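Local coordinates for protein viral interleukin-10 homolog (Human herpesvirus 5, PDB 1LQS) that mimics human interleukin-10, binding the host interleukin-10 receptor and signalling through it to suppress antiviral immune responses, at residues 17-22 with 108-113; 25-30 with 100-105; 29-34 with 93-98. One frame throughout, in Å; residues are numbered along the deposited sequence.

Contact 1 (17-22 with 108-113); sequences PQCRPE and QCPLLG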
ATOM      1  N   PRO C  17      19.029   4.359  13.006  1.00 66.09           N
ATOM      2  CA  PRO C  17      19.783   3.165  12.604  1.00 64.93           C
ATOM      3  C   PRO C  17      18.999   1.850  12.504  1.00 63.70           C
ATOM      4  O   PRO C  17      19.102   1.156  11.496  1.00 63.30           O
ATOM      5  CB  PRO C  17      20.922   3.119  13.625  1.00 64.21           C
ATOM      6  CG  PRO C  17      20.301   3.703  14.841  1.00 65.13           C
ATOM      7  CD  PRO C  17      19.508   4.876  14.300  1.00 66.30           C
ATOM      8  N   GLN C  18      18.220   1.504  13.528  1.00 62.05           N
ATOM      9  CA  GLN C  18      17.440   0.266  13.493  1.00 60.60           C
ATOM     10  C   GLN C  18      16.351   0.340  12.422  1.00 59.43           C
ATOM     11  O   GLN C  18      15.429  -0.470  12.403  1.00 60.09           O
ATOM     12  CB  GLN C  18      16.783  -0.019  14.854  1.00 60.99           C
ATOM     13  CG  GLN C  18      17.736  -0.121  16.036  1.00 60.98           C
ATOM     14  CD  GLN C  18      18.150   1.239  16.582  1.00 61.75           C
ATOM     15  OE1 GLN C  18      18.887   1.328  17.566  1.00 60.83           O
ATOM     16  NE2 GLN C  18      17.675   2.304  15.945  1.00 60.15           N
ATOM     17  N   CYS C  19      16.457   1.321  11.539  1.00 58.06           N
ATOM     18  CA  CYS C  19      15.488   1.495  10.464  1.00 57.12           C
ATOM     19  C   CYS C  19      16.170   1.226   9.131  1.00 54.99           C
ATOM     20  O   CYS C  19      15.514   1.020   8.115  1.00 54.48           O
ATOM     21  CB  CYS C  19      14.943   2.924  10.453  1.00 58.45           C
ATOM     22  SG  CYS C  19      13.351   3.275  11.281  1.00 62.01           S
ATOM     23  N   ARG C  20      17.497   1.251   9.144  1.00 54.49           N
ATOM     24  CA  ARG C  20      18.300   1.011   7.946  1.00 53.47           C
ATOM     25  C   ARG C  20      18.532  -0.494   7.769  1.00 51.00           C
ATOM     26  O   ARG C  20      19.054  -1.154   8.666  1.00 50.97           O
ATOM     27  CB  ARG C  20      19.653   1.726   8.077  1.00 54.60           C
ATOM     28  CG  ARG C  20      19.567   3.237   8.195  1.00 58.92           C
ATOM     29  CD  ARG C  20      20.951   3.862   8.203  1.00 63.08           C
ATOM     30  NE  ARG C  20      21.847   3.116   7.321  1.00 69.83           N
ATOM     31  CZ  ARG C  20      23.008   3.566   6.843  1.00 72.17           C
ATOM     32  NH1 ARG C  20      23.438   4.789   7.155  1.00 72.42           N
ATOM     33  NH2 ARG C  20      23.750   2.778   6.063  1.00 71.92           N
ATOM     34  N   PRO C  21      18.144  -1.058   6.612  1.00 48.59           N
ATOM     35  CA  PRO C  21      18.373  -2.495   6.461  1.00 47.90           C
ATOM     36  C   PRO C  21      19.862  -2.834   6.529  1.00 47.93           C
ATOM     37  O   PRO C  21      20.247  -3.938   6.903  1.00 47.85           O
ATOM     38  CB  PRO C  21      17.716  -2.811   5.115  1.00 46.11           C
ATOM     39  CG  PRO C  21      17.752  -1.539   4.386  1.00 45.22           C
ATOM     40  CD  PRO C  21      17.464  -0.506   5.430  1.00 47.53           C
ATOM     41  N   GLU C  22      20.695  -1.863   6.188  1.00 47.85           N
ATOM     42  CA  GLU C  22      22.140  -2.033   6.237  1.00 49.56           C
ATOM     43  C   GLU C  22      22.519  -2.563   7.617  1.00 48.90           C
ATOM     44  O   GLU C  22      23.525  -3.262   7.775  1.00 48.12           O
ATOM     45  CB  GLU C  22      22.835  -0.678   6.022  1.00 52.16           C
ATOM     46  CG  GLU C  22      22.610  -0.017   4.636  1.00 58.32           C
ATOM     47  CD  GLU C  22      21.134   0.236   4.271  1.00 59.44           C
ATOM     48  OE1 GLU C  22      20.445   0.979   5.000  1.00 60.79           O
ATOM     49  OE2 GLU C  22      20.668  -0.305   3.239  1.00 60.94           O
ATOM     50  N   GLN C 108      11.574  -1.492  16.650  1.00 53.73           N
ATOM     51  CA  GLN C 108      12.098  -0.247  17.183  1.00 53.93           C
ATOM     52  C   GLN C 108      12.028   0.789  16.048  1.00 54.22           C
ATOM     53  O   GLN C 108      12.342   1.968  16.238  1.00 53.90           O
ATOM     54  CB  GLN C 108      13.536  -0.491  17.645  1.00 54.07           C
ATOM     55  CG  GLN C 108      14.049   0.413  18.739  1.00 55.38           C
ATOM     56  CD  GLN C 108      15.169  -0.247  19.535  1.00 57.72           C
ATOM     57  OE1 GLN C 108      16.058   0.426  20.071  1.00 57.55           O
ATOM     58  NE2 GLN C 108      15.120  -1.579  19.626  1.00 56.54           N
ATOM     59  N   CYS C 109      11.611   0.317  14.869  1.00 53.92           N
ATOM     60  CA  CYS C 109      11.455   1.146  13.670  1.00 52.80           C
ATOM     61  C   CYS C 109      10.015   1.037  13.129  1.00 51.88           C
ATOM     62  O   CYS C 109       9.602  -0.013  12.625  1.00 50.47           O
ATOM     63  CB  CYS C 109      12.443   0.711  12.570  1.00 54.61           C
ATOM     64  SG  CYS C 109      12.200   1.622  11.006  1.00 55.11           S
ATOM     65  N   PRO C 110       9.237   2.129  13.221  1.00 51.54           N
ATOM     66  CA  PRO C 110       7.842   2.205  12.759  1.00 50.51           C
ATOM     67  C   PRO C 110       7.683   1.752  11.319  1.00 50.06           C
ATOM     68  O   PRO C 110       6.825   0.929  10.992  1.00 49.83           O
ATOM     69  CB  PRO C 110       7.508   3.682  12.902  1.00 48.98           C
ATOM     70  CG  PRO C 110       8.344   4.100  14.051  1.00 50.98           C
ATOM     71  CD  PRO C 110       9.665   3.421  13.779  1.00 51.96           C
ATOM     72  N   LEU C 111       8.527   2.312  10.465  1.00 49.91           N
ATOM     73  CA  LEU C 111       8.510   2.020   9.044  1.00 49.74           C
ATOM     74  C   LEU C 111       8.690   0.526   8.728  1.00 49.34           C
ATOM     75  O   LEU C 111       8.265   0.048   7.667  1.00 48.66           O
ATOM     76  CB  LEU C 111       9.595   2.856   8.374  1.00 50.35           C
ATOM     77  CG  LEU C 111       9.259   3.456   7.015  1.00 52.47           C
ATOM     78  CD1 LEU C 111       7.868   4.072   7.059  1.00 51.15           C
ATOM     79  CD2 LEU C 111      10.322   4.498   6.645  1.00 51.72           C
ATOM     80  N   LEU C 112       9.304  -0.213   9.649  1.00 48.31           N
ATOM     81  CA  LEU C 112       9.514  -1.642   9.434  1.00 48.47           C
ATOM     82  C   LEU C 112       8.301  -2.493   9.797  1.00 48.88           C
ATOM     83  O   LEU C 112       8.189  -3.637   9.356  1.00 48.71           O
ATOM     84  CB  LEU C 112      10.727  -2.129  10.223  1.00 46.03           C
ATOM     85  CG  LEU C 112      12.057  -1.631   9.682  1.00 45.00           C
ATOM     86  CD1 LEU C 112      13.174  -2.269  10.470  1.00 43.13           C
ATOM     87  CD2 LEU C 112      12.163  -1.967   8.201  1.00 43.09           C
ATOM     88  N   GLY C 113       7.408  -1.933  10.612  1.00 48.26           N
ATOM     89  CA  GLY C 113       6.205  -2.641  11.011  1.00 47.88           C
ATOM     90  C   GLY C 113       5.046  -2.185  10.149  1.00 48.47           C
ATOM     91  O   GLY C 113       5.255  -1.690   9.038  1.00 49.06           O
TER
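Cys-19 and Cys-109 bring two irregular pieces of chain to within 5.2 Å, CA to CA, each cysteine lying in or next to a single short 3-10 turn: 17-19 on one side, 110-112 on the other. Those turns are held by their own backbone bonds, Arg-20 N to Pro-17 O and, in the second segment, Leu-112 N to Cys-109 O and Gly-113 N to Pro-110 O. What joins the segments is covalent. SG of Cys-19 is bonded to SG of Cys-109 at 2.0 Å, with the bridge turned close to a right angle about its S-S bond (97°). In the buried Cys-109, SG stands anti to the backbone N (chi1 175°), which sends the sulfur out to the partner loop. The carbonyl of Gln-18 points into the second segment: its O lies 3.2 Å from CB of Cys-109 and 3.5 Å from CD1 of Leu-112. That same oxygen accepts a hydrogen bond from the hydroxyl of Tyr-24, and Leu-112 also packs on Tyr-24. Further out, the amides of Gln-18 and Gln-108 lie stacked with their planes 20° apart, OE1 of Gln-18 being 3.9 Å from OE1 of Gln-108. This is a loose approach rather than a bond, and NE2 of Gln-108 is given instead to the backbone O of Lys-104. The second subunit comes in here too, with the hydroxyl of its Tyr-152 hydrogen-bonded to Leu-112 O. The arrangement is one of the two intrachain disulfides of this interleukin-10 family cytokine, tying the segment ahead of helix 25-42 to the loop between helices 89-106 and 116-126.

Contact 2 (25-30 with 100-105); sequences ATRLQD and ESIYKD
Arg-27 reaches across from helix 25-42 to Ser-101 and Asp-105, one turn apart on helix 89-106, and makes every hydrogen bond and the salt bridge between the segments. Its guanidinium takes Ser-101 side-on: NE and NH2 both donate to the one hydroxyl oxygen, OG of Ser-101, at 3.1 Å each, and OG lies almost exactly in the guanidinium plane. OG of Ser-101 is anti to its own backbone N (chi1 -177°), which puts it level with the NE and NH2 edge of the guanidinium. The charged bond comes from NH2 as well, which makes a salt bridge of 2.6 Å to OD1 of Asp-105. Here the flat groups are turned 76° against each other, and NH2 meets OD1 from above the carboxylate plane. With NE and NH2 both engaged, rotation of the guanidinium is restrained; its NH1 adds a weak bond to the backbone O of Asp-23.

The apolar part is made by the root of the same arginine. CB of Arg-27 rests on the Ile-102 side chain, 3.8 Å from its CG1, while CA of Ile-102 lies over one face of the guanidinium. Leu-28 borders this patch, its backbone N 4.4 Å from CD1 of Ile-102.

The two helical segments run antiparallel, 152° between their directions, with axes 10.2 Å apart at closest approach. On the far side of helix 89-106, Tyr-103 packs against Leu-70 and Leu-74 of helix 62-84. The second subunit closes in beside the apolar patch, its Leu-149 on Ile-102 and its Glu-150 on Leu-28.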
ATOM      1  N   ALA C  25      22.331  -6.608   7.943  1.00 40.39           N
ATOM      2  CA  ALA C  25      23.147  -7.439   7.063  1.00 39.01           C
ATOM      3  C   ALA C  25      24.032  -8.516   7.728  1.00 37.91           C
ATOM      4  O   ALA C  25      24.047  -9.663   7.273  1.00 38.00           O
ATOM      5  CB  ALA C  25      23.987  -6.553   6.159  1.00 37.14           C
ATOM      6  N   THR C  26      24.743  -8.178   8.800  1.00 36.45           N
ATOM      7  CA  THR C  26      25.616  -9.164   9.437  1.00 36.65           C
ATOM      8  C   THR C  26      24.862 -10.292  10.128  1.00 38.01           C
ATOM      9  O   THR C  26      25.283 -11.454  10.065  1.00 37.98           O
ATOM     10  CB  THR C  26      26.589  -8.521  10.447  1.00 35.24           C
ATOM     11  OG1 THR C  26      27.407  -7.559   9.776  1.00 33.49           O
ATOM     12  CG2 THR C  26      27.510  -9.582  11.034  1.00 35.85           C
ATOM     13  N   ARG C  27      23.758  -9.963  10.790  1.00 38.39           N
ATOM     14  CA  ARG C  27      22.970 -10.993  11.449  1.00 36.54           C
ATOM     15  C   ARG C  27      22.292 -11.821  10.371  1.00 35.20           C
ATOM     16  O   ARG C  27      22.105 -13.029  10.522  1.00 34.25           O
ATOM     17  CB  ARG C  27      21.936 -10.382  12.386  1.00 36.04           C
ATOM     18  CG  ARG C  27      22.553  -9.762  13.626  1.00 37.36           C
ATOM     19  CD  ARG C  27      22.295  -8.271  13.644  1.00 38.98           C
ATOM     20  NE  ARG C  27      21.397  -7.903  14.731  1.00 39.69           N
ATOM     21  CZ  ARG C  27      20.710  -6.769  14.766  1.00 40.32           C
ATOM     22  NH1 ARG C  27      20.814  -5.902  13.771  1.00 38.36           N
ATOM     23  NH2 ARG C  27      19.936  -6.502  15.807  1.00 40.55           N
ATOM     24  N   LEU C  28      21.916 -11.177   9.280  1.00 33.46           N
ATOM     25  CA  LEU C  28      21.313 -11.932   8.204  1.00 35.23           C
ATOM     26  C   LEU C  28      22.366 -12.934   7.737  1.00 36.59           C
ATOM     27  O   LEU C  28      22.051 -14.084   7.436  1.00 38.41           O
ATOM     28  CB  LEU C  28      20.931 -11.019   7.049  1.00 34.94           C
ATOM     29  CG  LEU C  28      19.592 -10.306   7.158  1.00 35.72           C
ATOM     30  CD1 LEU C  28      19.451  -9.272   6.047  1.00 37.13           C
ATOM     31  CD2 LEU C  28      18.501 -11.334   7.069  1.00 35.83           C
ATOM     32  N   GLN C  29      23.627 -12.503   7.692  1.00 36.63           N
ATOM     33  CA  GLN C  29      24.702 -13.388   7.242  1.00 35.36           C
ATOM     34  C   GLN C  29      25.031 -14.493   8.243  1.00 35.02           C
ATOM     35  O   GLN C  29      25.266 -15.628   7.844  1.00 34.80           O
ATOM     36  CB  GLN C  29      25.957 -12.589   6.915  1.00 33.71           C
ATOM     37  CG  GLN C  29      26.957 -13.365   6.110  1.00 30.07           C
ATOM     38  CD  GLN C  29      28.213 -12.582   5.903  1.00 30.87           C
ATOM     39  OE1 GLN C  29      28.812 -12.094   6.861  1.00 31.30           O
ATOM     40  NE2 GLN C  29      28.628 -12.444   4.652  1.00 30.04           N
ATOM     41  N   ASP C  30      25.064 -14.165   9.533  1.00 35.41           N
ATOM     42  CA  ASP C  30      25.312 -15.185  10.542  1.00 35.81           C
ATOM     43  C   ASP C  30      24.259 -16.289  10.401  1.00 34.85           C
ATOM     44  O   ASP C  30      24.604 -17.464  10.325  1.00 36.79           O
ATOM     45  CB  ASP C  30      25.201 -14.633  11.965  1.00 38.88           C
ATOM     46  CG  ASP C  30      26.196 -13.540  12.262  1.00 42.94           C
ATOM     47  OD1 ASP C  30      27.264 -13.464  11.605  1.00 44.41           O
ATOM     48  OD2 ASP C  30      25.901 -12.757  13.189  1.00 46.44           O
ATOM     49  N   GLU C 100      16.321 -13.378  17.168  1.00 41.13           N
ATOM     50  CA  GLU C 100      15.758 -12.607  18.266  1.00 43.05           C
ATOM     51  C   GLU C 100      16.367 -11.197  18.190  1.00 45.09           C
ATOM     52  O   GLU C 100      15.661 -10.192  18.251  1.00 45.19           O
ATOM     53  CB  GLU C 100      16.107 -13.296  19.592  1.00 43.02           C
ATOM     54  CG  GLU C 100      15.259 -12.889  20.793  1.00 45.58           C
ATOM     55  CD  GLU C 100      13.769 -13.163  20.599  1.00 47.90           C
ATOM     56  OE1 GLU C 100      13.407 -14.296  20.209  1.00 51.12           O
ATOM     57  OE2 GLU C 100      12.955 -12.252  20.850  1.00 46.73           O
ATOM     58  N   SER C 101      17.686 -11.136  18.024  1.00 46.28           N
ATOM     59  CA  SER C 101      18.391  -9.867  17.932  1.00 46.63           C
ATOM     60  C   SER C 101      17.762  -8.990  16.858  1.00 47.19           C
ATOM     61  O   SER C 101      17.525  -7.796  17.075  1.00 46.48           O
ATOM     62  CB  SER C 101      19.865 -10.114  17.607  1.00 47.22           C
ATOM     63  OG  SER C 101      20.593  -8.901  17.575  1.00 47.23           O
ATOM     64  N   ILE C 102      17.492  -9.586  15.699  1.00 46.66           N
ATOM     65  CA  ILE C 102      16.871  -8.859  14.597  1.00 46.32           C
ATOM     66  C   ILE C 102      15.461  -8.349  14.959  1.00 47.07           C
ATOM     67  O   ILE C 102      15.138  -7.189  14.700  1.00 46.47           O
ATOM     68  CB  ILE C 102      16.780  -9.744  13.328  1.00 44.58           C
ATOM     69  CG1 ILE C 102      18.186 -10.146  12.886  1.00 43.75           C
ATOM     70  CG2 ILE C 102      16.086  -8.988  12.207  1.00 42.58           C
ATOM     71  CD1 ILE C 102      18.222 -10.903  11.591  1.00 41.87           C
ATOM     72  N   TYR C 103      14.638  -9.209  15.567  1.00 45.99           N
ATOM     73  CA  TYR C 103      13.274  -8.835  15.946  1.00 44.89           C
ATOM     74  C   TYR C 103      13.199  -7.644  16.894  1.00 45.50           C
ATOM     75  O   TYR C 103      12.397  -6.737  16.689  1.00 46.01           O
ATOM     76  CB  TYR C 103      12.548 -10.013  16.592  1.00 43.68           C
ATOM     77  CG  TYR C 103      11.051  -9.795  16.729  1.00 41.82           C
ATOM     78  CD1 TYR C 103      10.250  -9.613  15.602  1.00 41.69           C
ATOM     79  CD2 TYR C 103      10.439  -9.771  17.973  1.00 39.87           C
ATOM     80  CE1 TYR C 103       8.885  -9.413  15.709  1.00 40.74           C
ATOM     81  CE2 TYR C 103       9.071  -9.570  18.089  1.00 40.65           C
ATOM     82  CZ  TYR C 103       8.299  -9.393  16.951  1.00 40.37           C
ATOM     83  OH  TYR C 103       6.941  -9.202  17.053  1.00 38.85           O
ATOM     84  N   LYS C 104      14.017  -7.657  17.941  1.00 46.09           N
ATOM     85  CA  LYS C 104      14.030  -6.563  18.900  1.00 46.68           C
ATOM     86  C   LYS C 104      14.356  -5.248  18.206  1.00 46.91           C
ATOM     87  O   LYS C 104      13.828  -4.202  18.582  1.00 48.01           O
ATOM     88  CB  LYS C 104      15.051  -6.831  20.011  1.00 48.36           C
ATOM     89  CG  LYS C 104      14.665  -8.002  20.916  1.00 51.77           C
ATOM     90  CD  LYS C 104      15.649  -8.199  22.062  1.00 53.91           C
ATOM     91  CE  LYS C 104      15.232  -9.375  22.939  1.00 54.58           C
ATOM     92  NZ  LYS C 104      16.188  -9.644  24.053  1.00 55.07           N
ATOM     93  N   ASP C 105      15.222  -5.301  17.192  1.00 46.14           N
ATOM     94  CA  ASP C 105      15.593  -4.098  16.445  1.00 44.69           C
ATOM     95  C   ASP C 105      14.537  -3.670  15.436  1.00 44.42           C
ATOM     96  O   ASP C 105      14.387  -2.486  15.159  1.00 44.41           O
ATOM     97  CB  ASP C 105      16.921  -4.299  15.718  1.00 43.70           C
ATOM     98  CG  ASP C 105      18.111  -3.967  16.586  1.00 44.40           C
ATOM     99  OD1 ASP C 105      19.245  -3.971  16.049  1.00 42.11           O
ATOM    100  OD2 ASP C 105      17.907  -3.707  17.801  1.00 43.37           O
TER

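Contact 3 (29-34 with 93-98); sequences QDLRVT and HSMRST
Water 1 sits between the hydroxyls of Thr-34 and Ser-94, 3.0 Å from OG1 of Thr-34 and 3.2 Å from OG of Ser-94, and so links helix 25-42 to helix 89-106 along one border of the contact. The two hydroxyl oxygens are themselves 3.7 Å apart.

Inward of this bridge the contact is apolar. Leu-31 slides alongside Thr-98 in the opposite sense, with its CG 3.5 Å from CG2 of Thr-98. One branch of the leucine, CD2, lies against the second helix itself, 3.7 Å from CB of Met-95 and also near that residue's backbone. Thr-34 turns its methyl to the same methionine: CG2, anti to the backbone N, comes 3.7 Å from CG of Met-95, beside the sulfur. Its hydroxyl is thereby left on the water side, so a single threonine serves both halves of the contact.

Met-95 further packs on Phe-35 and on Phe-78 of helix 62-84, while Phe-146 of the second subunit lies on Leu-31 and Leu-142 of that subunit on Met-95. The segments run antiparallel at 164°, axes 9.5 Å apart. This is antiparallel helix pairing inside the helical bundle of an interleukin-10-like cytokine; as in interleukin-10 itself, the dimer is intertwined, and C-terminal helices of the second subunit pack onto this pair.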
ATOM      1  N   GLN C  29      23.627 -12.503   7.692  1.00 36.63           N
ATOM      2  CA  GLN C  29      24.702 -13.388   7.242  1.00 35.36           C
ATOM      3  C   GLN C  29      25.031 -14.493   8.243  1.00 35.02           C
ATOM      4  O   GLN C  29      25.266 -15.628   7.844  1.00 34.80           O
ATOM      5  CB  GLN C  29      25.957 -12.589   6.915  1.00 33.71           C
ATOM      6  CG  GLN C  29      26.957 -13.365   6.110  1.00 30.07           C
ATOM      7  CD  GLN C  29      28.213 -12.582   5.903  1.00 30.87           C
ATOM      8  OE1 GLN C  29      28.812 -12.094   6.861  1.00 31.30           O
ATOM      9  NE2 GLN C  29      28.628 -12.444   4.652  1.00 30.04           N
ATOM     10  N   ASP C  30      25.064 -14.165   9.533  1.00 35.41           N
ATOM     11  CA  ASP C  30      25.312 -15.185  10.542  1.00 35.81           C
ATOM     12  C   ASP C  30      24.259 -16.289  10.401  1.00 34.85           C
ATOM     13  O   ASP C  30      24.604 -17.464  10.325  1.00 36.79           O
ATOM     14  CB  ASP C  30      25.201 -14.633  11.965  1.00 38.88           C
ATOM     15  CG  ASP C  30      26.196 -13.540  12.262  1.00 42.94           C
ATOM     16  OD1 ASP C  30      27.264 -13.464  11.605  1.00 44.41           O
ATOM     17  OD2 ASP C  30      25.901 -12.757  13.189  1.00 46.44           O
ATOM     18  N   LEU C  31      22.979 -15.917  10.380  1.00 31.82           N
ATOM     19  CA  LEU C  31      21.914 -16.907  10.260  1.00 32.41           C
ATOM     20  C   LEU C  31      22.176 -17.803   9.069  1.00 32.03           C
ATOM     21  O   LEU C  31      22.124 -19.038   9.170  1.00 30.46           O
ATOM     22  CB  LEU C  31      20.544 -16.230  10.117  1.00 32.64           C
ATOM     23  CG  LEU C  31      20.068 -15.523  11.397  1.00 34.41           C
ATOM     24  CD1 LEU C  31      18.892 -14.555  11.109  1.00 34.55           C
ATOM     25  CD2 LEU C  31      19.690 -16.578  12.406  1.00 29.35           C
ATOM     26  N   ARG C  32      22.469 -17.181   7.936  1.00 31.70           N
ATOM     27  CA  ARG C  32      22.755 -17.943   6.742  1.00 31.56           C
ATOM     28  C   ARG C  32      24.037 -18.784   6.846  1.00 32.19           C
ATOM     29  O   ARG C  32      24.113 -19.829   6.212  1.00 33.08           O
ATOM     30  CB  ARG C  32      22.796 -17.011   5.532  1.00 32.02           C
ATOM     31  CG  ARG C  32      21.425 -16.731   4.952  1.00 29.61           C
ATOM     32  CD  ARG C  32      21.295 -15.338   4.347  1.00 28.94           C
ATOM     33  NE  ARG C  32      20.166 -15.280   3.417  1.00 30.14           N
ATOM     34  CZ  ARG C  32      19.752 -14.182   2.793  1.00 31.55           C
ATOM     35  NH1 ARG C  32      20.365 -13.029   3.009  1.00 33.62           N
ATOM     36  NH2 ARG C  32      18.753 -14.241   1.920  1.00 31.04           N
ATOM     37  N   VAL C  33      25.035 -18.368   7.632  1.00 30.82           N
ATOM     38  CA  VAL C  33      26.229 -19.201   7.727  1.00 33.82           C
ATOM     39  C   VAL C  33      25.982 -20.372   8.666  1.00 34.84           C
ATOM     40  O   VAL C  33      26.404 -21.486   8.362  1.00 36.64           O
ATOM     41  CB  VAL C  33      27.538 -18.446   8.192  1.00 34.90           C
ATOM     42  CG1 VAL C  33      27.901 -17.335   7.205  1.00 31.18           C
ATOM     43  CG2 VAL C  33      27.378 -17.919   9.601  1.00 37.47           C
ATOM     44  N   THR C  34      25.308 -20.137   9.795  1.00 33.70           N
ATOM     45  CA  THR C  34      25.012 -21.226  10.727  1.00 33.42           C
ATOM     46  C   THR C  34      24.079 -22.197  10.009  1.00 34.43           C
ATOM     47  O   THR C  34      24.205 -23.411  10.126  1.00 35.81           O
ATOM     48  CB  THR C  34      24.278 -20.750  12.022  1.00 34.54           C
ATOM     49  OG1 THR C  34      25.128 -19.898  12.800  1.00 34.43           O
ATOM     50  CG2 THR C  34      23.870 -21.956  12.873  1.00 30.88           C
ATOM     51  N   HIS C  93      19.856 -22.839  18.699  1.00 44.51           N
ATOM     52  CA  HIS C  93      19.853 -21.735  19.655  1.00 46.47           C
ATOM     53  C   HIS C  93      20.544 -20.498  19.102  1.00 46.58           C
ATOM     54  O   HIS C  93      20.072 -19.380  19.280  1.00 47.05           O
ATOM     55  CB  HIS C  93      20.535 -22.162  20.959  1.00 48.62           C
ATOM     56  CG  HIS C  93      19.768 -23.189  21.736  1.00 51.40           C
ATOM     57  ND1 HIS C  93      20.223 -23.717  22.925  1.00 52.32           N
ATOM     58  CD2 HIS C  93      18.565 -23.770  21.502  1.00 51.84           C
ATOM     59  CE1 HIS C  93      19.333 -24.575  23.390  1.00 53.48           C
ATOM     60  NE2 HIS C  93      18.319 -24.625  22.545  1.00 50.81           N
ATOM     61  N   SER C  94      21.669 -20.707  18.430  1.00 46.14           N
ATOM     62  CA  SER C  94      22.427 -19.612  17.842  1.00 45.34           C
ATOM     63  C   SER C  94      21.547 -18.812  16.881  1.00 44.62           C
ATOM     64  O   SER C  94      21.528 -17.582  16.910  1.00 44.51           O
ATOM     65  CB  SER C  94      23.637 -20.181  17.096  1.00 45.25           C
ATOM     66  OG  SER C  94      24.256 -19.202  16.284  1.00 45.16           O
ATOM     67  N   MET C  95      20.820 -19.528  16.033  1.00 42.61           N
ATOM     68  CA  MET C  95      19.955 -18.895  15.067  1.00 42.54           C
ATOM     69  C   MET C  95      18.796 -18.179  15.746  1.00 43.87           C
ATOM     70  O   MET C  95      18.525 -17.015  15.430  1.00 43.86           O
ATOM     71  CB  MET C  95      19.436 -19.927  14.042  1.00 42.34           C
ATOM     72  CG  MET C  95      20.517 -20.430  13.056  1.00 41.82           C
ATOM     73  SD  MET C  95      19.979 -21.504  11.668  1.00 42.23           S
ATOM     74  CE  MET C  95      19.537 -23.010  12.562  1.00 41.90           C
ATOM     75  N   ARG C  96      18.120 -18.851  16.683  1.00 43.75           N
ATOM     76  CA  ARG C  96      16.986 -18.236  17.373  1.00 42.33           C
ATOM     77  C   ARG C  96      17.456 -16.935  18.001  1.00 40.92           C
ATOM     78  O   ARG C  96      16.791 -15.902  17.908  1.00 40.51           O
ATOM     79  CB  ARG C  96      16.431 -19.152  18.469  1.00 43.53           C
ATOM     80  CG  ARG C  96      15.144 -18.613  19.124  1.00 44.82           C
ATOM     81  CD  ARG C  96      14.852 -19.290  20.454  1.00 48.54           C
ATOM     82  NE  ARG C  96      13.599 -18.855  21.091  1.00 52.79           N
ATOM     83  CZ  ARG C  96      13.335 -17.619  21.524  1.00 54.48           C
ATOM     84  NH1 ARG C  96      14.229 -16.647  21.400  1.00 55.05           N
ATOM     85  NH2 ARG C  96      12.169 -17.357  22.104  1.00 54.49           N
ATOM     86  N   SER C  97      18.624 -17.019  18.628  1.00 39.12           N
ATOM     87  CA  SER C  97      19.275 -15.902  19.305  1.00 38.33           C
ATOM     88  C   SER C  97      19.478 -14.710  18.367  1.00 38.95           C
ATOM     89  O   SER C  97      19.112 -13.577  18.689  1.00 38.34           O
ATOM     90  CB  SER C  97      20.625 -16.380  19.836  1.00 39.43           C
ATOM     91  OG  SER C  97      21.214 -15.459  20.726  1.00 42.85           O
ATOM     92  N   THR C  98      20.074 -14.977  17.206  1.00 38.73           N
ATOM     93  CA  THR C  98      20.326 -13.940  16.217  1.00 38.62           C
ATOM     94  C   THR C  98      19.005 -13.426  15.633  1.00 38.67           C
ATOM     95  O   THR C  98      18.848 -12.232  15.371  1.00 38.83           O
ATOM     96  CB  THR C  98      21.222 -14.471  15.066  1.00 38.32           C
ATOM     97  OG1 THR C  98      22.548 -14.693  15.555  1.00 39.35           O
ATOM     98  CG2 THR C  98      21.272 -13.479  13.908  1.00 38.03           C
TER
HETATM   99  O   HOH W   1      23.226 -17.695  13.625  1.00 30.67           O

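How the contacts relate
Contacts 2 and 3 are successive levels of one antiparallel pairing between helices 25-42 and 89-106, their centres about 8 Å apart; they share Gln-29 and Asp-30. They join without a break: CB of Arg-27 lies 3.5 Å from CG2 of Thr-98, and CD1 of Ile-102 3.7 Å from CD1 of Leu-31. Contact 1 closes the same pair beyond its end with a disulfide, its centre about 12 Å from that of contact 2, and it meets that contact where CB of Gln-18 packs on O of Asp-105. Contact 3 is about 20 Å from contact 1, centre to centre. All three touch the second subunit, and each also has residues within reach of another protein's chain.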